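Local coordinates for Thiol:disulfide interchange protein DsbA (Neisseria meningitidis MC58, PDB 3DVX) that probably acts as a periplasmic thiol-disulfide oxidoreductase of the thioredoxin family, exchanging dithiols and disulfides with substrate proteins through a CxxC motif, at residues D9-D14 with K160-F165; Y33-C38 with D150-V155; I25-F30 with V155-K160; L72-A77 with E132-A137. One frame throughout, in Å; residues are numbered along the deposited sequence.

Interaction 1 of 4, residues D9-D14 with K160-F165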
loop_
_atom_site.group_PDB
_atom_site.type_symbol
_atom_site.label_atom_id
_atom_site.label_comp_id
_atom_site.label_asym_id
_atom_site.label_seq_id
_atom_site.Cartn_x
_atom_site.Cartn_y
_atom_site.Cartn_z
ATOM N N ASP A 9 -11.792 -8.774 -14.497
ATOM C CA ASP A 9 -10.496 -8.590 -13.865
ATOM C C ASP A 9 -10.483 -7.291 -13.068
ATOM O O ASP A 9 -9.850 -7.189 -12.017
ATOM C CB ASP A 9 -9.405 -8.557 -14.935
ATOM C CG ASP A 9 -9.586 -9.639 -15.980
ATOM O OD1 ASP A 9 -9.927 -10.781 -15.607
ATOM O OD2 ASP A 9 -9.392 -9.352 -17.178
ATOM N N TYR A 10 -11.201 -6.294 -13.569
ATOM C CA TYR A 10 -11.176 -4.984 -12.953
ATOM C C TYR A 10 -12.447 -4.184 -13.188
ATOM O O TYR A 10 -13.274 -4.523 -14.028
ATOM C CB TYR A 10 -10.013 -4.190 -13.517
ATOM C CG TYR A 10 -10.224 -3.821 -14.960
ATOM C CD1 TYR A 10 -9.991 -4.739 -15.967
ATOM C CD2 TYR A 10 -10.664 -2.554 -15.317
ATOM C CE1 TYR A 10 -10.175 -4.413 -17.283
ATOM C CE2 TYR A 10 -10.855 -2.224 -16.636
ATOM C CZ TYR A 10 -10.608 -3.160 -17.612
ATOM O OH TYR A 10 -10.791 -2.848 -18.933
ATOM N N LEU A 11 -12.557 -3.095 -12.438
ATOM C CA LEU A 11 -13.685 -2.193 -12.515
ATOM C C LEU A 11 -13.144 -0.768 -12.681
ATOM O O LEU A 11 -12.195 -0.377 -11.996
ATOM C CB LEU A 11 -14.511 -2.290 -11.233
ATOM C CG LEU A 11 -14.984 -3.677 -10.798
ATOM C CD1 LEU A 11 -15.468 -3.633 -9.356
ATOM C CD2 LEU A 11 -16.076 -4.197 -11.720
ATOM N N VAL A 12 -13.741 -0.002 -13.593
ATOM C CA VAL A 12 -13.313 1.366 -13.844
ATOM C C VAL A 12 -13.897 2.226 -12.748
ATOM O O VAL A 12 -15.118 2.337 -12.620
ATOM C CB VAL A 12 -13.803 1.886 -15.202
ATOM C CG1 VAL A 12 -13.131 3.189 -15.521
ATOM C CG2 VAL A 12 -13.522 0.871 -16.281
ATOM N N LEU A 13 -13.044 2.821 -11.928
ATOM C CA LEU A 13 -13.576 3.528 -10.793
ATOM C C LEU A 13 -14.543 4.557 -11.293
ATOM O O LEU A 13 -14.378 5.122 -12.375
ATOM C CB LEU A 13 -12.506 4.226 -9.977
ATOM C CG LEU A 13 -11.585 3.307 -9.202
ATOM C CD1 LEU A 13 -10.298 3.167 -9.987
ATOM C CD2 LEU A 13 -11.333 3.871 -7.803
ATOM N N ASP A 14 -15.584 4.733 -10.494
ATOM C CA ASP A 14 -16.424 5.915 -10.494
ATOM C C ASP A 14 -15.579 7.188 -10.454
ATOM O O ASP A 14 -15.624 8.006 -11.369
ATOM C CB ASP A 14 -17.290 5.846 -9.235
ATOM C CG ASP A 14 -16.591 5.091 -8.086
ATOM O OD1 ASP A 14 -15.411 5.392 -7.777
ATOM O OD2 ASP A 14 -17.210 4.178 -7.503
ATOM N N LYS A 160 -7.422 4.763 -12.190
ATOM C CA LYS A 160 -8.776 4.459 -12.682
ATOM C C LYS A 160 -9.166 2.977 -12.813
ATOM O O LYS A 160 -10.269 2.665 -13.272
ATOM C CB LYS A 160 -9.065 5.193 -14.003
ATOM C CG LYS A 160 -8.167 4.879 -15.184
ATOM C CD LYS A 160 -8.565 5.797 -16.353
ATOM C CE LYS A 160 -7.826 5.491 -17.653
ATOM N NZ LYS A 160 -8.171 4.150 -18.189
ATOM N N TYR A 161 -8.301 2.063 -12.395
ATOM C CA TYR A 161 -8.655 0.654 -12.470
ATOM C C TYR A 161 -8.551 -0.063 -11.133
ATOM O O TYR A 161 -7.488 -0.152 -10.525
ATOM C CB TYR A 161 -7.820 -0.055 -13.526
ATOM C CG TYR A 161 -8.026 0.482 -14.930
ATOM C CD1 TYR A 161 -9.289 0.510 -15.513
ATOM C CD2 TYR A 161 -6.950 0.945 -15.682
ATOM C CE1 TYR A 161 -9.469 0.993 -16.803
ATOM C CE2 TYR A 161 -7.122 1.423 -16.967
ATOM C CZ TYR A 161 -8.378 1.442 -17.524
ATOM O OH TYR A 161 -8.537 1.929 -18.802
ATOM N N ARG A 162 -9.688 -0.579 -10.692
ATOM C CA ARG A 162 -9.780 -1.340 -9.458
ATOM C C ARG A 162 -9.591 -2.823 -9.751
ATOM O O ARG A 162 -10.265 -3.373 -10.619
ATOM C CB ARG A 162 -11.150 -1.108 -8.839
ATOM C CG ARG A 162 -11.600 -2.194 -7.910
ATOM C CD ARG A 162 -10.747 -2.227 -6.680
ATOM N NE ARG A 162 -11.563 -2.474 -5.502
ATOM C CZ ARG A 162 -12.456 -1.613 -5.026
ATOM N NH1 ARG A 162 -12.660 -0.448 -5.641
ATOM N NH2 ARG A 162 -13.153 -1.922 -3.939
ATOM N N VAL A 163 -8.677 -3.470 -9.035
ATOM C CA VAL A 163 -8.433 -4.892 -9.248
ATOM C C VAL A 163 -9.557 -5.721 -8.635
ATOM O O VAL A 163 -9.989 -5.456 -7.513
ATOM C CB VAL A 163 -7.096 -5.349 -8.628
ATOM C CG1 VAL A 163 -7.097 -6.857 -8.433
ATOM C CG2 VAL A 163 -5.915 -4.912 -9.498
ATOM N N ILE A 164 -10.045 -6.706 -9.387
ATOM C CA ILE A 164 -10.922 -7.729 -8.824
ATOM C C ILE A 164 -10.137 -9.028 -8.710
ATOM O O ILE A 164 -9.635 -9.545 -9.703
ATOM C CB ILE A 164 -12.200 -7.932 -9.668
ATOM C CG1 ILE A 164 -13.081 -6.692 -9.560
ATOM C CG2 ILE A 164 -12.981 -9.148 -9.199
ATOM C CD1 ILE A 164 -13.077 -6.054 -8.132
ATOM N N PHE A 165 -10.028 -9.529 -7.481
ATOM C CA PHE A 165 -9.252 -10.725 -7.180
ATOM C C PHE A 165 -10.087 -12.011 -7.310
ATOM O O PHE A 165 -10.096 -12.858 -6.409
ATOM C CB PHE A 165 -8.658 -10.602 -5.775
ATOM C CG PHE A 165 -7.646 -9.488 -5.642
ATOM C CD1 PHE A 165 -6.376 -9.622 -6.169
ATOM C CD2 PHE A 165 -7.966 -8.307 -4.989
ATOM C CE1 PHE A 165 -5.454 -8.608 -6.050
ATOM C CE2 PHE A 165 -7.037 -7.286 -4.872
ATOM C CZ PHE A 165 -5.782 -7.442 -5.402
#
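Strands 10-12 and 161-163 run antiparallel, their short axes at 153° and 4.5 Å apart at the closest. L11 and R162 form the hydrogen-bonded pair, gripping each other twice: L11 N gives to R162 O over 2.9 Å, and R162 N gives to L11 O over 2.8 Å. Y10 with V163 and V12 with Y161 are the non-hydrogen-bonded pairs on either side. The ladder goes on past both ends of the strands, with I164 N bonding to D9 O (2.7 Å) and L13 N to K160 O (3.1 Å).

Y10, V12, Y161 and V163 share one face of the sheet. There the Y10 and Y161 side chains lie alongside each other and point the same way, while their rings are turned steeply, the planes at 83°; CE2 of Y10 comes to 3.3 Å from CD1 of Y161. The V12 methyl CG2 meets the Y161 ring at its edge, 4.1 Å from CE1. On the other side of the ladder L11 CD1 packs against I164 CD1 at 3.6 Å, leaning across it at a slant.

The tyrosine face looks onto helix 168-187: Y10 touches K182, Y161 and V163 touch L179, and the E186 carboxylate hydrogen-bonds the Y161 hydroxyl and forms a salt bridge with K160. On the sheet's far face R162 leans on T154 and L13 on I156. Strand 10-12 is an edge strand of the sheet within this chain, joined through 161-163 to strand 154-157.

Interaction 2 of 4, residues Y33-C38 with D150-V155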
loop_
_atom_site.group_PDB
_atom_site.type_symbol
_atom_site.label_atom_id
_atom_site.label_comp_id
_atom_site.label_asym_id
_atom_site.label_seq_id
_atom_site.Cartn_x
_atom_site.Cartn_y
_atom_site.Cartn_z
ATOM N N TYR A 33 -2.431 -3.447 8.591
ATOM C CA TYR A 33 -1.496 -4.386 9.185
ATOM C C TYR A 33 -2.246 -5.482 9.934
ATOM O O TYR A 33 -1.657 -6.484 10.326
ATOM C CB TYR A 33 -0.569 -3.651 10.156
ATOM C CG TYR A 33 0.461 -2.747 9.505
ATOM C CD1 TYR A 33 1.227 -3.185 8.422
ATOM C CD2 TYR A 33 0.702 -1.466 10.001
ATOM C CE1 TYR A 33 2.181 -2.368 7.842
ATOM C CE2 TYR A 33 1.674 -0.649 9.429
ATOM C CZ TYR A 33 2.401 -1.109 8.351
ATOM O OH TYR A 33 3.349 -0.304 7.778
ATOM N N PHE A 34 -3.544 -5.278 10.142
ATOM C CA PHE A 34 -4.361 -6.218 10.895
ATOM C C PHE A 34 -5.100 -7.168 9.970
ATOM O O PHE A 34 -5.958 -7.927 10.419
ATOM C CB PHE A 34 -5.376 -5.466 11.764
ATOM C CG PHE A 34 -6.059 -4.318 11.058
ATOM C CD1 PHE A 34 -6.895 -4.544 9.982
ATOM C CD2 PHE A 34 -5.860 -3.016 11.479
ATOM C CE1 PHE A 34 -7.519 -3.482 9.327
ATOM C CE2 PHE A 34 -6.479 -1.962 10.846
ATOM C CZ PHE A 34 -7.308 -2.193 9.763
ATOM N N CYS A 35 -4.746 -7.140 8.690
ATOM C CA CYS A 35 -5.495 -7.847 7.671
ATOM C C CYS A 35 -4.761 -9.069 7.139
ATOM O O CYS A 35 -3.785 -8.960 6.398
ATOM C CB CYS A 35 -5.777 -6.901 6.520
ATOM S SG CYS A 35 -6.660 -7.666 5.178
ATOM N N VAL A 36 -5.264 -10.247 7.477
ATOM C CA VAL A 36 -4.552 -11.471 7.155
ATOM C C VAL A 36 -4.256 -11.581 5.652
ATOM O O VAL A 36 -3.249 -12.176 5.255
ATOM C CB VAL A 36 -5.322 -12.722 7.660
ATOM C CG1 VAL A 36 -6.369 -13.157 6.638
ATOM C CG2 VAL A 36 -4.358 -13.855 7.983
ATOM N N HIS A 37 -5.123 -11.008 4.822
ATOM C CA HIS A 37 -4.953 -11.090 3.376
ATOM C C HIS A 37 -3.910 -10.107 2.862
ATOM O O HIS A 37 -3.225 -10.391 1.880
ATOM C CB HIS A 37 -6.273 -10.838 2.662
ATOM C CG HIS A 37 -7.357 -11.807 3.031
ATOM N ND1 HIS A 37 -7.274 -13.159 2.766
ATOM C CD2 HIS A 37 -8.560 -11.613 3.623
ATOM C CE1 HIS A 37 -8.370 -13.754 3.196
ATOM N NE2 HIS A 37 -9.168 -12.840 3.715
ATOM N N CYS A 38 -3.792 -8.951 3.507
ATOM C CA CYS A 38 -2.747 -8.004 3.137
ATOM C C CYS A 38 -1.396 -8.600 3.497
ATOM O O CYS A 38 -0.464 -8.633 2.690
ATOM C CB CYS A 38 -2.931 -6.675 3.869
ATOM S SG CYS A 38 -4.361 -5.702 3.324
ATOM N N ASP A 150 -13.589 0.232 1.729
ATOM C CA ASP A 150 -14.281 -0.595 2.711
ATOM C C ASP A 150 -13.784 -2.041 2.710
ATOM O O ASP A 150 -14.420 -2.919 3.289
ATOM C CB ASP A 150 -15.791 -0.560 2.459
ATOM C CG ASP A 150 -16.149 -0.763 0.983
ATOM O OD1 ASP A 150 -15.286 -1.249 0.214
ATOM O OD2 ASP A 150 -17.294 -0.433 0.590
ATOM N N SER A 151 -12.650 -2.292 2.063
ATOM C CA SER A 151 -12.008 -3.602 2.139
ATOM C C SER A 151 -10.546 -3.548 1.720
ATOM O O SER A 151 -10.174 -2.859 0.778
ATOM C CB SER A 151 -12.739 -4.613 1.268
ATOM O OG SER A 151 -12.501 -4.355 -0.100
ATOM N N THR A 152 -9.723 -4.299 2.436
ATOM C CA THR A 152 -8.309 -4.416 2.126
ATOM C C THR A 152 -7.997 -5.848 1.743
ATOM O O THR A 152 -8.613 -6.768 2.262
ATOM C CB THR A 152 -7.451 -4.052 3.340
ATOM O OG1 THR A 152 -7.980 -4.700 4.502
ATOM C CG2 THR A 152 -7.451 -2.552 3.564
ATOM N N PRO A 153 -7.031 -6.045 0.843
ATOM C CA PRO A 153 -6.324 -5.006 0.109
ATOM C C PRO A 153 -7.122 -4.516 -1.084
ATOM O O PRO A 153 -7.802 -5.302 -1.715
ATOM C CB PRO A 153 -5.052 -5.721 -0.363
ATOM C CG PRO A 153 -5.462 -7.133 -0.521
ATOM C CD PRO A 153 -6.514 -7.389 0.531
ATOM N N THR A 154 -7.043 -3.225 -1.384
ATOM C CA THR A 154 -7.682 -2.675 -2.577
ATOM C C THR A 154 -6.572 -2.175 -3.460
ATOM O O THR A 154 -5.774 -1.352 -3.032
ATOM C CB THR A 154 -8.608 -1.465 -2.271
ATOM O OG1 THR A 154 -9.548 -1.793 -1.239
ATOM C CG2 THR A 154 -9.367 -1.044 -3.515
ATOM N N VAL A 155 -6.507 -2.666 -4.687
ATOM C CA VAL A 155 -5.466 -2.224 -5.610
ATOM C C VAL A 155 -6.076 -1.476 -6.794
ATOM O O VAL A 155 -6.910 -2.007 -7.537
ATOM C CB VAL A 155 -4.590 -3.400 -6.109
ATOM C CG1 VAL A 155 -3.512 -2.887 -7.045
ATOM C CG2 VAL A 155 -3.975 -4.155 -4.916
#
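C38 and the T152-P153 pair make the close-packed half of this contact. C38 SG, turned beside its own backbone N (chi1 -70°), rests on T152 CB at 3.5 Å and on P153 CB at 3.8 Å. The peptide bond between T152 and P153 is cis, and the proline ring lies against the start of helix 36-51. C38 and P153 are both buried, with F31 and F93 also against the C38 side chain. At the partly exposed end of this half comes a close polar approach, C35 SG lying 3.3 Å from T152 OG1.

Toward solvent the fit is looser. The exposed H37 reaches the proline with its CB alone, 4.1 Å from P153 CD; its ring meets that of F169, and a sulfate ion lies about 5 Å from the side chain.

C35 occupies the N-cap of the helix, where its SG accepts the C38 N-H over 3.6 Å. C35 SG and C38 SG are 3.6 Å apart, too far for a disulfide, so the CxxC is in its reduced dithiol form. A cis-proline facing a CxxC at a helix start is the thioredoxin-type active site, consistent with the redox role predicted for these two cysteines.

Interaction 3 of 4, residues I25-F30 with V155-K160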
loop_
_atom_site.group_PDB
_atom_site.type_symbol
_atom_site.label_atom_id
_atom_site.label_comp_id
_atom_site.label_asym_id
_atom_site.label_seq_id
_atom_site.Cartn_x
_atom_site.Cartn_y
_atom_site.Cartn_z
ATOM N N ILE A 25 3.079 5.513 -14.156
ATOM C CA ILE A 25 1.910 4.703 -13.826
ATOM C C ILE A 25 1.941 4.218 -12.375
ATOM O O ILE A 25 2.815 3.443 -11.986
ATOM C CB ILE A 25 1.839 3.470 -14.748
ATOM C CG1 ILE A 25 1.734 3.912 -16.203
ATOM C CG2 ILE A 25 0.663 2.591 -14.389
ATOM C CD1 ILE A 25 2.114 2.836 -17.203
ATOM N N GLU A 26 0.963 4.652 -11.585
ATOM C CA GLU A 26 0.886 4.309 -10.157
ATOM C C GLU A 26 0.141 3.011 -9.874
ATOM O O GLU A 26 -1.000 2.840 -10.291
ATOM C CB GLU A 26 0.159 5.430 -9.403
ATOM C CG GLU A 26 -0.052 5.153 -7.929
ATOM C CD GLU A 26 -0.411 6.392 -7.123
ATOM O OE1 GLU A 26 -1.345 6.303 -6.294
ATOM O OE2 GLU A 26 0.245 7.442 -7.295
ATOM N N VAL A 27 0.768 2.107 -9.139
ATOM C CA VAL A 27 0.056 0.960 -8.587
ATOM C C VAL A 27 -0.225 1.287 -7.128
ATOM O O VAL A 27 0.703 1.486 -6.342
ATOM C CB VAL A 27 0.872 -0.349 -8.710
ATOM C CG1 VAL A 27 0.100 -1.510 -8.107
ATOM C CG2 VAL A 27 1.216 -0.643 -10.171
ATOM N N LEU A 28 -1.499 1.376 -6.768
ATOM C CA LEU A 28 -1.885 1.843 -5.441
ATOM C C LEU A 28 -2.460 0.691 -4.652
ATOM O O LEU A 28 -3.310 -0.053 -5.150
ATOM C CB LEU A 28 -2.915 2.984 -5.551
ATOM C CG LEU A 28 -3.736 3.412 -4.319
ATOM C CD1 LEU A 28 -2.874 3.654 -3.077
ATOM C CD2 LEU A 28 -4.550 4.658 -4.633
ATOM N N GLU A 29 -1.997 0.528 -3.418
ATOM C CA GLU A 29 -2.573 -0.488 -2.551
ATOM C C GLU A 29 -2.997 0.069 -1.209
ATOM O O GLU A 29 -2.176 0.592 -0.472
ATOM C CB GLU A 29 -1.602 -1.619 -2.303
ATOM C CG GLU A 29 -2.330 -2.833 -1.774
ATOM C CD GLU A 29 -1.686 -3.430 -0.551
ATOM O OE1 GLU A 29 -0.740 -2.825 -0.015
ATOM O OE2 GLU A 29 -2.131 -4.505 -0.115
ATOM N N PHE A 30 -4.289 -0.049 -0.909
ATOM C CA PHE A 30 -4.789 0.180 0.441
ATOM C C PHE A 30 -4.658 -1.127 1.195
ATOM O O PHE A 30 -4.797 -2.190 0.609
ATOM C CB PHE A 30 -6.249 0.650 0.425
ATOM C CG PHE A 30 -6.421 2.017 -0.161
ATOM C CD1 PHE A 30 -6.219 3.144 0.611
ATOM C CD2 PHE A 30 -6.743 2.175 -1.498
ATOM C CE1 PHE A 30 -6.352 4.389 0.073
ATOM C CE2 PHE A 30 -6.875 3.427 -2.039
ATOM C CZ PHE A 30 -6.677 4.530 -1.261
ATOM N N VAL A 155 -6.507 -2.666 -4.687
ATOM C CA VAL A 155 -5.466 -2.224 -5.610
ATOM C C VAL A 155 -6.076 -1.476 -6.794
ATOM O O VAL A 155 -6.910 -2.007 -7.537
ATOM C CB VAL A 155 -4.590 -3.400 -6.109
ATOM C CG1 VAL A 155 -3.512 -2.887 -7.045
ATOM C CG2 VAL A 155 -3.975 -4.155 -4.916
ATOM N N ILE A 156 -5.661 -0.223 -6.935
ATOM C CA ILE A 156 -6.068 0.615 -8.042
ATOM C C ILE A 156 -4.809 0.908 -8.842
ATOM O O ILE A 156 -3.861 1.488 -8.321
ATOM C CB ILE A 156 -6.677 1.938 -7.543
ATOM C CG1 ILE A 156 -7.888 1.665 -6.658
ATOM C CG2 ILE A 156 -7.079 2.813 -8.703
ATOM C CD1 ILE A 156 -8.180 2.781 -5.681
ATOM N N VAL A 157 -4.791 0.481 -10.097
ATOM C CA VAL A 157 -3.653 0.719 -10.966
ATOM C C VAL A 157 -3.931 1.918 -11.869
ATOM O O VAL A 157 -4.915 1.939 -12.614
ATOM C CB VAL A 157 -3.352 -0.513 -11.839
ATOM C CG1 VAL A 157 -2.250 -0.205 -12.852
ATOM C CG2 VAL A 157 -2.984 -1.720 -10.960
ATOM N N GLY A 158 -3.072 2.928 -11.789
ATOM C CA GLY A 158 -3.155 4.069 -12.693
ATOM C C GLY A 158 -4.282 5.030 -12.372
ATOM O O GLY A 158 -4.660 5.833 -13.208
ATOM N N GLY A 159 -4.826 4.946 -11.164
ATOM C CA GLY A 159 -5.842 5.882 -10.712
ATOM C C GLY A 159 -7.247 5.441 -11.053
ATOM O O GLY A 159 -8.171 5.704 -10.285
ATOM N N LYS A 160 -7.422 4.763 -12.190
ATOM C CA LYS A 160 -8.776 4.459 -12.682
ATOM C C LYS A 160 -9.166 2.977 -12.813
ATOM O O LYS A 160 -10.269 2.665 -13.272
ATOM C CB LYS A 160 -9.065 5.193 -14.003
ATOM C CG LYS A 160 -8.167 4.879 -15.184
ATOM C CD LYS A 160 -8.565 5.797 -16.353
ATOM C CE LYS A 160 -7.826 5.491 -17.653
ATOM N NZ LYS A 160 -8.171 4.150 -18.189
#
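V27 and V155 reach one another because each holds CG1 anti to its backbone N (chi1 179° and -179°), which brings the two methyls to a CG1-CG1 distance of 4.0 Å. F30 takes the other course, CG anti to the carbonyl carbon at chi1 -68°, and its ring presents an edge: I156 CD1 lies near the ring plane, 3.9 Å from CE2. L28 CD1 of the same strand covers one face of that ring. E29 contributes its aliphatic part, CG meeting V155 CG2 at 3.8 Å, before its chain bends away to lie by P153, F41 and L45.

Underneath, the backbones are antiparallel neighbours. L28 and I156 exchange two bonds, L28 N to I156 O at 2.8 Å and I156 N to L28 O at 3.0 Å, between the non-hydrogen-bonded pairs V27-V157 and E29-V155. A third bond, G158 N to E26 O at 2.6 Å, ties down the start of the glycine turn, whose backbone has positive phi. The carboxylate of E26 turns to R59 in a salt bridge.

V27 also packs on I176 and V180: helix 168-187 covers this face at V27, and helix 36-51 covers it at E29. Strand 25-31 belongs to the beta-alpha-beta half (25-31, 36-51, 56-62) and strand 154-157 to the beta-beta-alpha half (154-157, 161-163, 168-187); their antiparallel pairing at the sheet centre is the hallmark of the thioredoxin fold, with a buried acid, E29, near the CxxC as in other family members.

Interaction 4 of 4, residues L72-A77 with E132-A137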
loop_
_atom_site.group_PDB
_atom_site.type_symbol
_atom_site.label_atom_id
_atom_site.label_comp_id
_atom_site.label_asym_id
_atom_site.label_seq_id
_atom_site.Cartn_x
_atom_site.Cartn_y
_atom_site.Cartn_z
ATOM N N LEU A 72 -1.583 3.065 13.504
ATOM C CA LEU A 72 -1.144 2.088 12.523
ATOM C C LEU A 72 -0.924 2.804 11.191
ATOM O O LEU A 72 0.045 2.530 10.474
ATOM C CB LEU A 72 -2.175 0.966 12.352
ATOM C CG LEU A 72 -2.364 -0.075 13.466
ATOM C CD1 LEU A 72 -3.269 -1.179 12.967
ATOM C CD2 LEU A 72 -1.069 -0.661 13.945
ATOM N N ALA A 73 -1.825 3.727 10.864
ATOM C CA ALA A 73 -1.706 4.526 9.645
ATOM C C ALA A 73 -0.455 5.390 9.675
ATOM O O ALA A 73 0.081 5.766 8.635
ATOM C CB ALA A 73 -2.926 5.405 9.477
ATOM N N ARG A 74 -0.018 5.712 10.886
ATOM C CA ARG A 74 1.142 6.554 11.106
ATOM C C ARG A 74 2.426 5.732 11.055
ATOM O O ARG A 74 3.472 6.215 10.606
ATOM C CB ARG A 74 1.023 7.247 12.462
ATOM C CG ARG A 74 2.284 7.940 12.904
ATOM C CD ARG A 74 2.040 8.908 14.055
ATOM N NE ARG A 74 3.018 9.997 14.053
ATOM C CZ ARG A 74 2.884 11.132 14.734
ATOM N NH1 ARG A 74 1.803 11.342 15.479
ATOM N NH2 ARG A 74 3.832 12.060 14.661
HETATM N N MSE A 75 2.345 4.495 11.539
HETATM C CA MSE A 75 3.465 3.585 11.476
HETATM C C MSE A 75 3.773 3.293 10.021
HETATM O O MSE A 75 4.929 3.138 9.657
HETATM C CB MSE A 75 3.143 2.291 12.211
HETATM C CG MSE A 75 4.090 1.148 11.907
HETATM SE SE MSE A 75 5.950 1.591 12.279
HETATM C CE MSE A 75 5.897 1.512 14.246
ATOM N N ALA A 76 2.736 3.215 9.190
ATOM C CA ALA A 76 2.922 2.940 7.765
ATOM C C ALA A 76 3.593 4.124 7.102
ATOM O O ALA A 76 4.406 3.964 6.193
ATOM C CB ALA A 76 1.588 2.638 7.088
ATOM N N ALA A 77 3.235 5.312 7.575
ATOM C CA ALA A 77 3.847 6.558 7.133
ATOM C C ALA A 77 5.334 6.548 7.478
ATOM O O ALA A 77 6.174 6.888 6.647
ATOM C CB ALA A 77 3.153 7.746 7.789
ATOM N N GLU A 132 5.902 14.987 9.578
ATOM C CA GLU A 132 5.470 14.566 8.249
ATOM C C GLU A 132 4.635 13.286 8.360
ATOM O O GLU A 132 3.675 13.099 7.613
ATOM C CB GLU A 132 6.674 14.362 7.312
ATOM C CG GLU A 132 7.493 15.629 7.010
ATOM C CD GLU A 132 8.334 16.089 8.189
ATOM O OE1 GLU A 132 9.209 16.961 8.019
ATOM O OE2 GLU A 132 8.126 15.579 9.302
ATOM N N ALA A 133 4.993 12.434 9.322
ATOM C CA ALA A 133 4.298 11.162 9.554
ATOM C C ALA A 133 2.844 11.335 9.998
ATOM O O ALA A 133 1.953 10.621 9.536
ATOM C CB ALA A 133 5.063 10.325 10.583
ATOM N N ALA A 134 2.604 12.267 10.908
ATOM C CA ALA A 134 1.243 12.534 11.363
ATOM C C ALA A 134 0.407 13.078 10.207
ATOM O O ALA A 134 -0.738 12.677 10.011
ATOM C CB ALA A 134 1.255 13.510 12.529
ATOM N N ALA A 135 0.994 13.981 9.430
ATOM C CA ALA A 135 0.317 14.537 8.266
ATOM C C ALA A 135 -0.114 13.436 7.291
ATOM O O ALA A 135 -1.207 13.493 6.717
ATOM C CB ALA A 135 1.220 15.542 7.563
ATOM N N ALA A 136 0.748 12.441 7.098
ATOM C CA ALA A 136 0.461 11.374 6.154
ATOM C C ALA A 136 -0.615 10.477 6.727
ATOM O O ALA A 136 -1.444 9.947 5.986
ATOM C CB ALA A 136 1.706 10.583 5.840
ATOM N N ALA A 137 -0.609 10.315 8.048
ATOM C CA ALA A 137 -1.646 9.529 8.717
ATOM C C ALA A 137 -3.033 10.112 8.428
ATOM O O ALA A 137 -3.940 9.392 8.002
ATOM C CB ALA A 137 -1.391 9.463 10.215
#
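R74, A73 and A77 of helix 70-81 pack against the alanine run of helix 131-147, two members of the helical domain that DsbA proteins carry as an insertion in the thioredoxin fold. The segment axes come within 8.0 Å at an angle of 125°, a close approach that the small side chains permit.

Apolar contacts, most of them between buried alanines, make up the larger share. A77 CB meets A136 CB at 3.7 Å and lies 4.3 Å from A133 CB; farther along, A73 CB faces A137 CB at 4.4 Å. The A137 methyl also sits 4.0 Å from R74 CB, closing the row between the two helices.

The polar element is R74. With CG anti to its backbone N (chi1 169°) and the chain extended to NE, it stretches over the alanines instead of folding back on its own helix. No hydrogen bond joins the two segments; R74 NE gives its hydrogen to Y128 O, which ties the guanidinium to the end of helix 121-129. A134 rises under one face of that guanidinium, its CB 3.5 Å from the plane, off toward the rim, and 3.6 Å from CZ.

In the fold
Interactions 1 and 3 lie 9 Å apart between centres in one mixed sheet, joined by the turn at 158-160 and by V163 N probably bonding to V155 O. Interaction 2, its centre 14 Å from that of interaction 3, sits where strand 154-157 begins and strand 25-31 leads into helix 36-51, so two adjacent strands of the sheet lead to the CxxC and the cis-proline loop. Interaction 4 belongs to the helices inserted between strands 56-62 and 154-157. Its centre is 26 Å from that of interaction 1, but it reaches interaction 2 through Y33 and F34, which touch L72. Along the chain each pairing brackets the next, in the order 1, 3, 2, 4; the helices are an insertion in the thioredoxin fold's sequence and adjoin its CxxC site.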